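Local atomic coordinates of putative sortase (Streptococcus pneumoniae, PDB entry 2W1K), a protein that probably acts as a class C sortase transpeptidase that joins pilin subunits during assembly of the pneumococcal pilus fibre. Residues Q140-E151 / L186-K197. Numbering follows the deposited sequence.
With MES (2-(N-morpholino)-ethanesulfonic acid), chain C.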
ATOM      1  N   GLN A 140       6.914  10.630  -8.500  1.00 27.62           N
ATOM      2  CA  GLN A 140       8.267  11.245  -8.651  1.00 28.14           C
ATOM      3  C   GLN A 140       9.367  10.588  -7.896  1.00 26.76           C
ATOM      4  O   GLN A 140      10.499  10.986  -8.061  1.00 28.04           O
ATOM      5  CB  GLN A 140       8.248  12.693  -8.115  1.00 28.69           C
ATOM      6  CG  GLN A 140       7.070  13.460  -8.620  1.00 31.17           C
ATOM      7  CD  GLN A 140       7.291  14.154  -9.935  1.00 38.39           C
ATOM      8  OE1 GLN A 140       6.415  14.182 -10.824  1.00 44.67           O
ATOM      9  NE2 GLN A 140       8.414  14.787 -10.061  1.00 43.39           N
ATOM     10  N   GLU A 141       9.020   9.667  -7.004  1.00 25.72           N
ATOM     11  CA  GLU A 141       9.977   8.959  -6.170  1.00 26.86           C
ATOM     12  C   GLU A 141       9.596   7.451  -6.090  1.00 26.49           C
ATOM     13  O   GLU A 141       8.398   7.087  -6.065  1.00 25.26           O
ATOM     14  CB  GLU A 141       9.874   9.469  -4.743  1.00 25.29           C
ATOM     15  CG  GLU A 141      10.032  10.979  -4.672  1.00 27.51           C
ATOM     16  CD  GLU A 141       9.816  11.522  -3.276  1.00 28.62           C
ATOM     17  OE1 GLU A 141       8.647  11.391  -2.817  1.00 26.33           O
ATOM     18  OE2 GLU A 141      10.771  12.047  -2.594  1.00 25.45           O
ATOM     19  N   ILE A 142      10.611   6.597  -5.898  1.00 25.21           N
ATOM     20  CA  ILE A 142      10.362   5.230  -5.619  1.00 25.56           C
ATOM     21  C   ILE A 142      10.841   4.994  -4.227  1.00 26.94           C
ATOM     22  O   ILE A 142      12.007   5.314  -3.886  1.00 29.67           O
ATOM     23  CB  ILE A 142      11.053   4.277  -6.628  1.00 23.93           C
ATOM     24  CG1 ILE A 142      10.353   4.273  -7.995  1.00 21.70           C
ATOM     25  CG2 ILE A 142      10.806   2.847  -6.094  1.00 27.18           C
ATOM     26  CD1 ILE A 142      11.267   3.751  -9.272  1.00 22.53           C
ATOM     27  N   VAL A 143       9.994   4.446  -3.361  1.00 29.10           N
ATOM     28  CA  VAL A 143      10.453   4.282  -1.961  1.00 27.22           C
ATOM     29  C   VAL A 143      10.751   2.805  -1.908  1.00 28.79           C
ATOM     30  O   VAL A 143       9.967   2.013  -2.438  1.00 30.21           O
ATOM     31  CB  VAL A 143       9.338   4.607  -0.970  1.00 26.70           C
ATOM     32  CG1 VAL A 143       9.771   4.349   0.446  1.00 22.18           C
ATOM     33  CG2 VAL A 143       8.858   6.081  -1.217  1.00 28.51           C
ATOM     34  N   GLU A 144      11.842   2.448  -1.260  1.00 26.36           N
ATOM     35  CA  GLU A 144      12.234   1.050  -1.154  1.00 28.64           C
ATOM     36  C   GLU A 144      11.999   0.592   0.286  1.00 26.52           C
ATOM     37  O   GLU A 144      12.318   1.337   1.204  1.00 25.18           O
ATOM     38  CB  GLU A 144      13.734   0.841  -1.595  1.00 24.95           C
ATOM     39  CG  GLU A 144      14.044  -0.657  -1.387  1.00 28.06           C
ATOM     40  CD  GLU A 144      15.495  -0.976  -1.640  1.00 28.46           C
ATOM     41  OE1 GLU A 144      16.163  -0.197  -2.369  1.00 33.27           O
ATOM     42  OE2 GLU A 144      15.964  -2.013  -1.117  1.00 35.33           O
ATOM     43  N   TYR A 145      11.401  -0.590   0.459  1.00 27.17           N
ATOM     44  CA  TYR A 145      11.241  -1.256   1.794  1.00 27.77           C
ATOM     45  C   TYR A 145      11.806  -2.677   1.777  1.00 28.17           C
ATOM     46  O   TYR A 145      12.025  -3.262   0.763  1.00 28.52           O
ATOM     47  CB  TYR A 145       9.710  -1.416   2.084  1.00 27.84           C
ATOM     48  CG  TYR A 145       8.918  -0.119   2.289  1.00 30.26           C
ATOM     49  CD1 TYR A 145       8.520   0.692   1.215  1.00 30.10           C
ATOM     50  CD2 TYR A 145       8.536   0.263   3.552  1.00 26.54           C
ATOM     51  CE1 TYR A 145       7.768   1.844   1.449  1.00 25.85           C
ATOM     52  CE2 TYR A 145       7.781   1.395   3.788  1.00 27.48           C
ATOM     53  CZ  TYR A 145       7.376   2.190   2.740  1.00 30.48           C
ATOM     54  OH  TYR A 145       6.558   3.331   3.056  1.00 25.98           O
ATOM     55  N   GLN A 146      11.983  -3.273   2.932  1.00 28.97           N
ATOM     56  CA  GLN A 146      12.407  -4.580   2.957  1.00 29.44           C
ATOM     57  C   GLN A 146      11.606  -5.383   4.016  1.00 28.58           C
ATOM     58  O   GLN A 146      11.295  -4.893   5.124  1.00 26.92           O
ATOM     59  CB  GLN A 146      13.920  -4.639   3.161  1.00 30.44           C
ATOM     60  CG  GLN A 146      14.310  -4.234   4.507  1.00 38.76           C
ATOM     61  CD  GLN A 146      15.779  -4.558   4.784  1.00 47.30           C
ATOM     62  OE1 GLN A 146      16.545  -5.030   3.889  1.00 46.68           O
ATOM     63  NE2 GLN A 146      16.176  -4.302   6.014  1.00 46.36           N
ATOM     64  N   MET A 147      11.263  -6.609   3.629  1.00 26.96           N
ATOM     65  CA  MET A 147      10.506  -7.503   4.527  1.00 26.76           C
ATOM     66  C   MET A 147      11.213  -7.783   5.835  1.00 27.57           C
ATOM     67  O   MET A 147      12.415  -8.227   5.856  1.00 26.63           O
ATOM     68  CB  MET A 147      10.117  -8.745   3.794  1.00 27.56           C
ATOM     69  CG  MET A 147       8.904  -9.502   4.444  1.00 30.16           C
ATOM     70  SD  MET A 147       9.543 -10.556   5.720  1.00 33.21           S
ATOM     71  CE  MET A 147       8.344 -11.902   5.762  1.00 28.25           C
ATOM     72  N   MET A 148      10.498  -7.465   6.913  1.00 27.76           N
ATOM     73  CA  MET A 148      10.991  -7.620   8.262  0.50 28.96           C
ATOM     74  C   MET A 148      10.419  -8.855   8.978  1.00 31.39           C
ATOM     75  O   MET A 148      11.194  -9.659   9.546  1.00 30.64           O
ATOM     76  CB  MET A 148      10.669  -6.403   9.123  0.50 28.19           C
ATOM     77  CG  MET A 148      11.306  -5.115   8.694  0.50 26.97           C
ATOM     78  SD  MET A 148      13.091  -5.056   8.985  0.50 33.72           S
ATOM     79  CE  MET A 148      13.763  -5.704   7.436  0.50 26.17           C
ATOM     80  N   ASP A 149       9.086  -9.025   8.991  1.00 31.44           N
ATOM     81  CA  ASP A 149       8.499 -10.125   9.775  1.00 33.56           C
ATOM     82  C   ASP A 149       7.009 -10.246   9.388  1.00 34.19           C
ATOM     83  O   ASP A 149       6.529  -9.474   8.521  1.00 34.34           O
ATOM     84  CB  ASP A 149       8.709  -9.929  11.317  1.00 33.17           C
ATOM     85  CG  ASP A 149       7.933  -8.727  11.869  1.00 40.27           C
ATOM     86  OD1 ASP A 149       6.988  -8.230  11.226  1.00 43.21           O
ATOM     87  OD2 ASP A 149       8.282  -8.218  12.954  1.00 49.63           O
ATOM     88  N   THR A 150       6.297 -11.209   9.989  1.00 34.28           N
ATOM     89  CA  THR A 150       4.886 -11.427   9.718  1.00 35.10           C
ATOM     90  C   THR A 150       4.091 -11.686  10.988  1.00 35.51           C
ATOM     91  O   THR A 150       4.610 -11.987  12.041  1.00 34.66           O
ATOM     92  CB  THR A 150       4.683 -12.556   8.691  1.00 34.99           C
ATOM     93  OG1 THR A 150       4.959 -13.807   9.320  1.00 38.31           O
ATOM     94  CG2 THR A 150       5.700 -12.429   7.568  1.00 35.12           C
ATOM     95  N   GLU A 151       2.789 -11.512  10.895  1.00 37.85           N
ATOM     96  CA  GLU A 151       1.886 -11.909  11.965  1.00 37.35           C
ATOM     97  C   GLU A 151       0.626 -12.492  11.421  1.00 38.76           C
ATOM     98  O   GLU A 151       0.226 -12.197  10.282  1.00 39.23           O
ATOM     99  CB  GLU A 151       1.478 -10.691  12.776  1.00 37.60           C
ATOM    100  CG  GLU A 151       2.604  -9.805  13.002  1.00 38.63           C
ATOM    101  CD  GLU A 151       2.178  -8.445  13.572  1.00 42.91           C
ATOM    102  OE1 GLU A 151       1.399  -8.441  14.554  1.00 39.91           O
ATOM    103  OE2 GLU A 151       2.643  -7.390  13.057  1.00 38.51           O
ATOM    104  N   LEU A 186      -0.480 -10.671   8.155  1.00 33.70           N
ATOM    105  CA  LEU A 186       0.227  -9.385   8.044  1.00 33.16           C
ATOM    106  C   LEU A 186       1.677  -9.616   7.708  1.00 31.64           C
ATOM    107  O   LEU A 186       2.348 -10.285   8.433  1.00 32.35           O
ATOM    108  CB  LEU A 186       0.213  -8.656   9.382  1.00 31.17           C
ATOM    109  CG  LEU A 186      -0.951  -7.779   9.851  1.00 35.22           C
ATOM    110  CD1 LEU A 186      -2.345  -8.185   9.412  1.00 34.64           C
ATOM    111  CD2 LEU A 186      -0.893  -7.395  11.358  1.00 25.80           C
ATOM    112  N   VAL A 187       2.183  -8.945   6.682  1.00 31.18           N
ATOM    113  CA  VAL A 187       3.575  -8.959   6.359  1.00 28.97           C
ATOM    114  C   VAL A 187       4.104  -7.494   6.488  1.00 30.47           C
ATOM    115  O   VAL A 187       3.643  -6.588   5.791  1.00 29.57           O
ATOM    116  CB  VAL A 187       3.768  -9.501   4.878  1.00 29.02           C
ATOM    117  CG1 VAL A 187       5.231  -9.662   4.603  1.00 24.09           C
ATOM    118  CG2 VAL A 187       3.024 -10.894   4.642  1.00 29.60           C
ATOM    119  N   ASN A 188       5.033  -7.258   7.427  1.00 31.37           N
ATOM    120  CA  ASN A 188       5.615  -5.945   7.720  1.00 31.12           C
ATOM    121  C   ASN A 188       6.882  -5.703   6.954  1.00 31.14           C
ATOM    122  O   ASN A 188       7.750  -6.611   6.837  1.00 30.88           O
ATOM    123  CB  ASN A 188       5.807  -5.758   9.231  1.00 30.29           C
ATOM    124  CG  ASN A 188       4.509  -6.101   9.977  1.00 30.93           C
ATOM    125  OD1 ASN A 188       3.471  -5.563   9.643  1.00 29.50           O
ATOM    126  ND2 ASN A 188       4.542  -7.110  10.851  1.00 30.32           N
ATOM    127  N   PHE A 189       6.993  -4.487   6.435  1.00 29.39           N
ATOM    128  CA  PHE A 189       8.164  -4.110   5.688  1.00 29.57           C
ATOM    129  C   PHE A 189       8.729  -2.812   6.290  1.00 29.83           C
ATOM    130  O   PHE A 189       7.941  -1.934   6.619  1.00 30.10           O
ATOM    131  CB  PHE A 189       7.724  -3.749   4.261  1.00 28.80           C
ATOM    132  CG  PHE A 189       7.389  -4.940   3.396  1.00 34.42           C
ATOM    133  CD1 PHE A 189       6.134  -5.588   3.509  1.00 32.90           C
ATOM    134  CD2 PHE A 189       8.313  -5.406   2.444  1.00 29.42           C
ATOM    135  CE1 PHE A 189       5.821  -6.710   2.675  1.00 32.57           C
ATOM    136  CE2 PHE A 189       7.990  -6.497   1.603  1.00 29.28           C
ATOM    137  CZ  PHE A 189       6.740  -7.131   1.730  1.00 32.28           C
ATOM    138  N   GLU A 190      10.067  -2.657   6.391  1.00 29.68           N
ATOM    139  CA  GLU A 190      10.627  -1.418   6.922  1.00 29.57           C
ATOM    140  C   GLU A 190      11.199  -0.612   5.730  1.00 29.33           C
ATOM    141  O   GLU A 190      11.763  -1.171   4.773  1.00 29.28           O
ATOM    142  CB  GLU A 190      11.743  -1.663   7.990  1.00 29.19           C
ATOM    143  CG  GLU A 190      12.073  -0.347   8.717  1.00 33.13           C
ATOM    144  CD  GLU A 190      13.065  -0.492   9.940  1.00 41.09           C
ATOM    145  OE1 GLU A 190      13.589  -1.590  10.091  1.00 43.65           O
ATOM    146  OE2 GLU A 190      13.293   0.493  10.709  1.00 39.08           O
ATOM    147  N   ARG A 191      11.046   0.696   5.807  1.00 28.65           N
ATOM    148  CA  ARG A 191      11.496   1.557   4.783  1.00 28.32           C
ATOM    149  C   ARG A 191      12.972   1.618   4.783  1.00 29.25           C
ATOM    150  O   ARG A 191      13.593   1.812   5.858  1.00 27.49           O
ATOM    151  CB  ARG A 191      10.989   2.955   5.015  1.00 27.57           C
ATOM    152  CG  ARG A 191      11.537   3.921   3.916  1.00 26.22           C
ATOM    153  CD  ARG A 191      10.860   5.387   4.162  1.00 21.59           C
ATOM    154  NE  ARG A 191       9.409   5.381   3.913  1.00 26.96           N
ATOM    155  CZ  ARG A 191       8.761   6.370   3.259  1.00 31.42           C
ATOM    156  NH1 ARG A 191       9.403   7.529   2.893  1.00 22.85           N
ATOM    157  NH2 ARG A 191       7.496   6.239   2.973  1.00 26.98           N
ATOM    158  N   VAL A 192      13.525   1.520   3.575  1.00 28.26           N
ATOM    159  CA  VAL A 192      14.980   1.616   3.415  1.00 32.46           C
ATOM    160  C   VAL A 192      15.560   2.936   2.782  1.00 31.52           C
ATOM    161  O   VAL A 192      16.582   3.473   3.233  1.00 32.45           O
ATOM    162  CB  VAL A 192      15.456   0.281   2.630  1.00 31.38           C
ATOM    163  CG1 VAL A 192      16.670   0.463   1.915  1.00 35.36           C
ATOM    164  CG2 VAL A 192      15.495  -0.861   3.568  1.00 35.49           C
ATOM    165  N   ALA A 193      14.940   3.426   1.723  1.00 29.27           N
ATOM    166  CA  ALA A 193      15.526   4.539   1.006  1.00 28.50           C
ATOM    167  C   ALA A 193      14.382   5.071   0.119  1.00 29.20           C
ATOM    168  O   ALA A 193      13.350   4.378  -0.092  1.00 27.17           O
ATOM    169  CB  ALA A 193      16.739   4.039   0.100  1.00 28.61           C
ATOM    170  N   VAL A 194      14.567   6.298  -0.372  1.00 28.38           N
ATOM    171  CA  VAL A 194      13.649   6.976  -1.259  1.00 27.92           C
ATOM    172  C   VAL A 194      14.597   7.387  -2.443  1.00 28.37           C
ATOM    173  O   VAL A 194      15.622   8.004  -2.214  1.00 26.36           O
ATOM    174  CB  VAL A 194      13.064   8.297  -0.629  1.00 29.40           C
ATOM    175  CG1 VAL A 194      12.250   9.053  -1.643  1.00 24.99           C
ATOM    176  CG2 VAL A 194      12.172   7.991   0.599  1.00 28.86           C
ATOM    177  N   TYR A 195      14.217   7.080  -3.670  1.00 27.26           N
ATOM    178  CA  TYR A 195      14.961   7.502  -4.820  1.00 28.16           C
ATOM    179  C   TYR A 195      14.171   8.513  -5.550  1.00 28.35           C
ATOM    180  O   TYR A 195      12.965   8.307  -5.785  1.00 30.75           O
ATOM    181  CB  TYR A 195      15.206   6.284  -5.736  1.00 29.45           C
ATOM    182  CG  TYR A 195      15.938   5.132  -4.980  1.00 30.13           C
ATOM    183  CD1 TYR A 195      17.350   5.133  -4.823  1.00 33.29           C
ATOM    184  CD2 TYR A 195      15.226   4.062  -4.391  1.00 36.02           C
ATOM    185  CE1 TYR A 195      18.021   4.132  -4.076  1.00 29.70           C
ATOM    186  CE2 TYR A 195      15.934   3.020  -3.632  1.00 36.80           C
ATOM    187  CZ  TYR A 195      17.329   3.079  -3.530  1.00 33.77           C
ATOM    188  OH  TYR A 195      18.078   2.117  -2.853  1.00 42.77           O
ATOM    189  N   GLN A 196      14.845   9.583  -5.990  1.00 27.06           N
ATOM    190  CA  GLN A 196      14.224  10.574  -6.843  1.00 28.51           C
ATOM    191  C   GLN A 196      14.407  10.123  -8.254  1.00 28.36           C
ATOM    192  O   GLN A 196      15.519   9.784  -8.635  1.00 26.34           O
ATOM    193  CB  GLN A 196      15.012  11.920  -6.727  1.00 30.74           C
ATOM    194  CG  GLN A 196      15.105  12.409  -5.221  1.00 29.27           C
ATOM    195  CD  GLN A 196      13.643  12.650  -4.681  1.00 29.58           C
ATOM    196  OE1 GLN A 196      12.859  13.390  -5.279  1.00 29.29           O
ATOM    197  NE2 GLN A 196      13.354  12.092  -3.531  1.00 25.68           N
ATOM    198  N   LYS A 197      13.368  10.274  -9.040  1.00 27.69           N
ATOM    199  CA  LYS A 197      13.421   9.831 -10.397  1.00 30.92           C
ATOM    200  C   LYS A 197      14.236  10.845 -11.210  1.00 31.88           C
ATOM    201  O   LYS A 197      14.635  10.582 -12.329  1.00 32.48           O
ATOM    202  CB  LYS A 197      12.013   9.668 -10.959  1.00 32.46           C
ATOM    203  CG  LYS A 197      11.234   8.439 -10.327  1.00 31.92           C
ATOM    204  CD  LYS A 197       9.862   8.343 -11.014  1.00 33.10           C
ATOM    205  CE  LYS A 197       9.109   7.130 -10.582  1.00 30.85           C
ATOM    206  NZ  LYS A 197       7.844   6.970 -11.485  1.00 32.50           N
TER
HETATM  207  O1  MES C1243      11.975  15.214  -0.384  1.00 35.73           O
HETATM  208  C2  MES C1243      12.324  13.869  -0.056  1.00 33.55           C
HETATM  209  C3  MES C1243      11.145  13.010   0.458  1.00 35.73           C
HETATM  210  N4  MES C1243       9.837  13.393  -0.096  1.00 38.82           N
HETATM  211  C5  MES C1243       9.606  14.759  -0.600  1.00 30.03           C
HETATM  212  C6  MES C1243      10.872  15.315  -1.287  1.00 35.47           C
HETATM  213  C7  MES C1243       8.672  12.502   0.042  1.00 34.90           C
HETATM  214  C8  MES C1243       8.890  11.069   0.553  1.00 34.67           C
HETATM  215  S   MES C1243       7.390  10.437   1.108  1.00 34.95           S
HETATM  216  O1S MES C1243       6.491  10.605   0.055  1.00 33.50           O
HETATM  217  O2S MES C1243       7.634   8.964   1.314  1.00 33.06           O
HETATM  218  O3S MES C1243       7.060  11.099   2.370  1.00 32.08           O
HETATM  219  O   HOH W   1      12.053  13.017  -8.861  1.00 39.83           O
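Leu186 pairs with Glu151 through two backbone hydrogen bonds, N to O and O to N. Val187 comes next, and its CG1 meets Met147 CG at 3.7 Å. Asn188 turns its amide back to the other strand. Asn188 ND2 gives one hydrogen to Asp149 OD1 at 2.7 Å, within the amide plane, and the other to Glu151 OE2 at 2.9 Å. The second bond is more bent, 140° at the hydrogen. NH2 of Arg107 forms a salt bridge with Glu151 OE2 and also a hydrogen bond to Asn188 OD1, which Thr171 OG1 bonds as well. A classic beta bulge sets two residues, Met148 and Asp149, opposite the single Asn188. The Phe189 ring has Met147 CG over one face, toward the rim. The Glu190 carboxylate reaches Lys167 in a salt bridge.

Strands 141-153 and 183-196 are antiparallel neighbours in the eight-stranded sortase beta-barrel. Strand 133-137 continues the sheet beyond the first, strand 168-176 beyond the second.

Arg191 CG lies anti to the backbone N (chi1 178°), and a bend at chi3 turns the guanidinium over Val143. Val143 CG1 sits over the centre of one face of the Arg191 guanidinium, 3.6 Å above the plane. Arg191 NH2 bonds Tyr145 OH at 3.1 Å, with ring and guanidinium planes nearly perpendicular. NH1 and NH2 share sulfonate oxygen O2S of the MES, probably a crystallisation molecule. At a second classic bulge Val192 and Ala193 share Glu144 as partner; Glu144 O takes a bond from Val192 N and a weak, longer one from Ala193 N. Tyr195 OH donates to Glu144 OE1 at 3.0 Å, the carboxylate nearly coplanar with the ring. Gln196 NE2 meets the anti lone pair of Glu141 OE2 at 2.7 Å; MES N4 binds the same oxygen. Lys197 N bonds Gln140 O, and its NZ reaches Asp137.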